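Local coordinates for putative type I restriction enzyme R protein (Bacteroides fragilis NCTC 9343, PDB 3EVY) that probably serves as the R subunit of a type I restriction system, needed for ATP-dependent DNA cleavage, and is represented here by part of its C-terminal region, at residues E77-R80 against F81-Q85; R47-V50 against I51-A55. All blocks are in the same frame, centred on the assembly; numbering follows the deposited sequence.

Overall arrangement
Two successive helices of a small all-helical piece of the subunit R C-terminal region illustrate how one helix can hold its own side chains while offering others to a neighbour. Contact 2 (residues 47-55) lies on helix 43-63 and contact 1 (residues 77-85) on the next helix, 78-91; their centres are about 14 Å apart. They meet through Phe53, whose CE1 comes within 3.5 Å of Tyr84 CB and whose CZ lies 3.6 Å from Phe81 CE2. Phe49 adds a further touch, its CZ 3.8 Å from Tyr84 O. Helix 12-30 also packs against this aromatic cluster, through Phe20 and Phe27. Both contacts are partly buried.

Contact 1: residues E77-R80 against F81-Q85; sequences EEQR and FADYQ
The guanidinium of Arg80 and the ring of Tyr84, turned 58° apart, share a water that lies in plane at the edge of both. This water accepts a short bond from Arg80 NH1 (2.6 Å) and lies 2.9 Å from Tyr84 OH, closing a bridge one helical turn long. The arginine reaches it by bending at chi2 and chi3, which lays its aliphatic part beside the ring: Arg80 CG is 3.8 Å from Tyr84 CE2. Arg80 NE and Asp83 OD2, probably opposite charges, stand 5.3 Å apart without direct contact. Asp83 OD1 takes a weak, bent bond from Gln79 NE2 (3.0 Å, 134° at the hydrogen), with amide and carboxylate planes 45° apart. Beneath these polar groups run four backbone bonds, from Phe81 N to Glu77 O (2.8 Å) through to Tyr84 N to Arg80 O. On the buried side, Phe81 meets Phe53 and the cation of Arg60, while Tyr84 meets Phe27 edge-to-face. Glu78 turns elsewhere, to salt bridges with Arg60 and Lys64. With Glu77 at the N-cap position, this is the first part of an amphipathic alpha-helix in a helical bundle: Gln79 and Asp83 on the outer side, Phe81 and Tyr84 packed against the other helices, and Arg80 reaching from the exposed side to Tyr84.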
# COMPACT_ATOMS: atom_id res chain seq x y z
N GLU A 77 -3.53 -0.36 -8.51
CA GLU A 77 -3.66 -1.60 -9.24
C GLU A 77 -2.64 -2.60 -8.69
O GLU A 77 -1.62 -2.19 -8.14
CB GLU A 77 -3.32 -1.33 -10.73
CG GLU A 77 -4.48 -0.71 -11.48
CD GLU A 77 -4.18 -0.55 -12.95
OE1 GLU A 77 -3.02 -0.81 -13.35
OE2 GLU A 77 -5.11 -0.15 -13.71
N GLU A 78 -2.90 -3.91 -8.87
CA GLU A 78 -1.96 -4.96 -8.38
C GLU A 78 -0.55 -4.76 -8.86
O GLU A 78 0.40 -4.79 -8.06
CB GLU A 78 -2.44 -6.35 -8.80
CG GLU A 78 -3.52 -6.88 -7.88
CD GLU A 78 -3.03 -7.00 -6.41
OE1 GLU A 78 -1.90 -7.45 -6.13
OE2 GLU A 78 -3.79 -6.57 -5.54
N GLN A 79 -0.39 -4.53 -10.18
CA GLN A 79 0.95 -4.32 -10.75
C GLN A 79 1.69 -3.11 -10.18
O GLN A 79 2.86 -3.22 -9.72
CB GLN A 79 0.88 -4.24 -12.28
CG GLN A 79 2.30 -4.22 -12.94
CD GLN A 79 3.21 -5.37 -12.46
OE1 GLN A 79 2.88 -6.56 -12.63
NE2 GLN A 79 4.32 -5.02 -11.81
N ARG A 80 1.02 -1.95 -10.22
CA ARG A 80 1.52 -0.74 -9.59
C ARG A 80 1.93 -1.02 -8.12
O ARG A 80 3.00 -0.59 -7.64
CB ARG A 80 0.44 0.35 -9.65
CG ARG A 80 0.88 1.71 -9.01
CD ARG A 80 2.04 2.44 -9.74
NE ARG A 80 1.80 2.85 -11.14
CZ ARG A 80 1.36 4.07 -11.50
NH1 ARG A 80 1.09 5.03 -10.60
NH2 ARG A 80 1.19 4.37 -12.79
N PHE A 81 1.07 -1.75 -7.41
CA PHE A 81 1.32 -2.01 -5.97
C PHE A 81 2.60 -2.84 -5.87
O PHE A 81 3.42 -2.57 -5.03
CB PHE A 81 0.16 -2.82 -5.38
CG PHE A 81 0.19 -2.88 -3.88
CD1 PHE A 81 -0.34 -1.81 -3.11
CD2 PHE A 81 0.79 -3.95 -3.22
CE1 PHE A 81 -0.28 -1.82 -1.75
CE2 PHE A 81 0.83 -3.98 -1.81
CZ PHE A 81 0.29 -2.91 -1.08
N ALA A 82 2.71 -3.88 -6.73
CA ALA A 82 3.96 -4.69 -6.83
C ALA A 82 5.21 -3.88 -7.12
O ALA A 82 6.29 -4.18 -6.61
CB ALA A 82 3.80 -5.77 -7.88
N ASP A 83 5.09 -2.87 -7.97
CA ASP A 83 6.19 -1.95 -8.24
C ASP A 83 6.61 -1.15 -7.01
O ASP A 83 7.78 -0.98 -6.74
CB ASP A 83 5.84 -1.05 -9.43
CG ASP A 83 5.73 -1.84 -10.76
OD1 ASP A 83 6.32 -2.93 -10.87
OD2 ASP A 83 5.02 -1.39 -11.66
N TYR A 84 5.66 -0.66 -6.21
CA TYR A 84 6.04 -0.08 -4.93
C TYR A 84 6.70 -1.15 -4.03
O TYR A 84 7.62 -0.87 -3.27
CB TYR A 84 4.82 0.49 -4.21
CG TYR A 84 4.33 1.84 -4.74
CD1 TYR A 84 5.02 3.03 -4.44
CD2 TYR A 84 3.14 1.92 -5.50
CE1 TYR A 84 4.54 4.26 -4.87
CE2 TYR A 84 2.68 3.16 -5.97
CZ TYR A 84 3.37 4.31 -5.64
OH TYR A 84 2.90 5.55 -6.07
N GLN A 85 6.21 -2.38 -4.14
CA GLN A 85 6.68 -3.44 -3.27
C GLN A 85 8.15 -3.76 -3.61
O GLN A 85 8.98 -3.97 -2.72
CB GLN A 85 5.80 -4.63 -3.43
CG GLN A 85 5.98 -5.71 -2.39
CD GLN A 85 5.18 -6.95 -2.74
OE1 GLN A 85 5.52 -7.68 -3.68
NE2 GLN A 85 4.14 -7.20 -2.02
O HOH W 1 0.78 5.02 -7.98
O HOH W 2 3.53 0.34 -12.53

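Contact 2: residues R47-V50 against I51-A55; sequences RRFV and ILFRA
Phe53 N donates to Phe49 O over 2.7 Å, the shortest of four successive i to i+4 backbone bonds here. The same two residues also meet through their side chains. Phe53 CB stands over one face of the Phe49 ring, displaced toward its rim, and is 4.0 Å from Phe49 CE1. Both side chains leave the helix in the same direction, each with CG opposite the backbone N (chi1 160° for Phe49 and -173° for Phe53). Their rings therefore lie side by side, with planes 29° apart but centroids 5.8 Å apart, so they barely overlap. Beyond the pair, Phe31 meets Phe49 edge-to-face, and Phe53 reaches Phe81 and Tyr88 on helix 78-91. Ile51 instead folds back along its own helix: its CG1 is 3.3 Å and its CD1 3.4 Å from Arg47 O, the carbonyl that accepts from Ile51 N. Leu52 CG similarly lies 3.4 Å from Arg48 O, and its side chain packs on Phe27 and Tyr30. The backbone bonds hold the turn, while the Phe49-Phe53 side-chain contact is apolar and has little ring overlap; the two phenylalanines thus present their rings mainly to neighbouring parts of the fold.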
# COMPACT_ATOMS: atom_id res chain seq x y z
N ARG A 47 12.29 5.67 6.07
CA ARG A 47 11.59 4.90 7.10
C ARG A 47 10.07 5.06 7.05
O ARG A 47 9.34 4.09 7.27
CB ARG A 47 12.09 5.20 8.50
CG ARG A 47 13.60 5.08 8.63
CD ARG A 47 14.09 3.71 8.18
NE ARG A 47 14.43 3.66 6.74
CZ ARG A 47 15.00 2.61 6.13
NH1 ARG A 47 15.27 1.50 6.82
NH2 ARG A 47 15.28 2.66 4.84
N ARG A 48 9.62 6.28 6.77
CA ARG A 48 8.19 6.58 6.69
C ARG A 48 7.55 5.70 5.59
O ARG A 48 6.47 5.13 5.78
CB ARG A 48 7.98 8.07 6.40
CG ARG A 48 6.58 8.53 5.98
CD ARG A 48 6.49 10.01 6.38
NE ARG A 48 7.57 10.31 7.37
CZ ARG A 48 7.82 11.52 7.87
NH1 ARG A 48 7.06 12.55 7.46
NH2 ARG A 48 8.82 11.71 8.76
N PHE A 49 8.24 5.61 4.45
CA PHE A 49 7.73 4.87 3.34
C PHE A 49 7.65 3.39 3.69
O PHE A 49 6.58 2.78 3.55
CB PHE A 49 8.60 5.03 2.11
CG PHE A 49 8.38 3.94 1.12
CD1 PHE A 49 7.23 3.95 0.32
CD2 PHE A 49 9.28 2.89 1.01
CE1 PHE A 49 7.00 2.93 -0.57
CE2 PHE A 49 9.06 1.92 0.12
CZ PHE A 49 7.91 1.91 -0.69
N VAL A 50 8.77 2.81 4.13
CA VAL A 50 8.78 1.43 4.62
C VAL A 50 7.64 1.11 5.62
O VAL A 50 6.93 0.12 5.46
CB VAL A 50 10.16 1.12 5.23
CG1 VAL A 50 10.17 -0.26 5.94
CG2 VAL A 50 11.16 1.16 4.16
N ILE A 51 7.44 1.97 6.63
CA ILE A 51 6.42 1.73 7.65
C ILE A 51 5.02 1.82 7.07
O ILE A 51 4.18 0.96 7.32
CB ILE A 51 6.67 2.71 8.82
CG1 ILE A 51 7.92 2.23 9.57
CG2 ILE A 51 5.47 2.77 9.74
CD1 ILE A 51 8.64 3.32 10.47
N LEU A 52 4.78 2.82 6.22
CA LEU A 52 3.51 2.94 5.59
C LEU A 52 3.27 1.79 4.66
O LEU A 52 2.15 1.28 4.55
CB LEU A 52 3.35 4.28 4.79
CG LEU A 52 3.12 5.58 5.59
CD1 LEU A 52 2.65 6.75 4.70
CD2 LEU A 52 2.12 5.37 6.72
N PHE A 53 4.28 1.44 3.88
CA PHE A 53 4.01 0.44 2.91
C PHE A 53 3.81 -0.91 3.62
O PHE A 53 3.01 -1.74 3.18
CB PHE A 53 5.12 0.33 1.90
CG PHE A 53 4.76 -0.62 0.77
CD1 PHE A 53 3.98 -0.17 -0.31
CD2 PHE A 53 5.15 -1.96 0.82
CE1 PHE A 53 3.64 -1.05 -1.35
CE2 PHE A 53 4.77 -2.86 -0.23
CZ PHE A 53 4.03 -2.36 -1.29
N ARG A 54 4.58 -1.18 4.66
CA ARG A 54 4.34 -2.46 5.44
C ARG A 54 2.91 -2.62 5.91
O ARG A 54 2.31 -3.68 5.79
CB ARG A 54 5.26 -2.61 6.66
CG ARG A 54 5.09 -4.01 7.36
CD ARG A 54 6.11 -4.20 8.45
NE ARG A 54 5.84 -5.49 9.08
CZ ARG A 54 6.38 -5.90 10.22
NH1 ARG A 54 7.26 -5.14 10.87
NH2 ARG A 54 6.05 -7.10 10.69
N ALA A 55 2.32 -1.57 6.43
CA ALA A 55 0.93 -1.60 6.89
C ALA A 55 -0.08 -1.80 5.77
O ALA A 55 -1.10 -2.46 5.95
CB ALA A 55 0.55 -0.23 7.69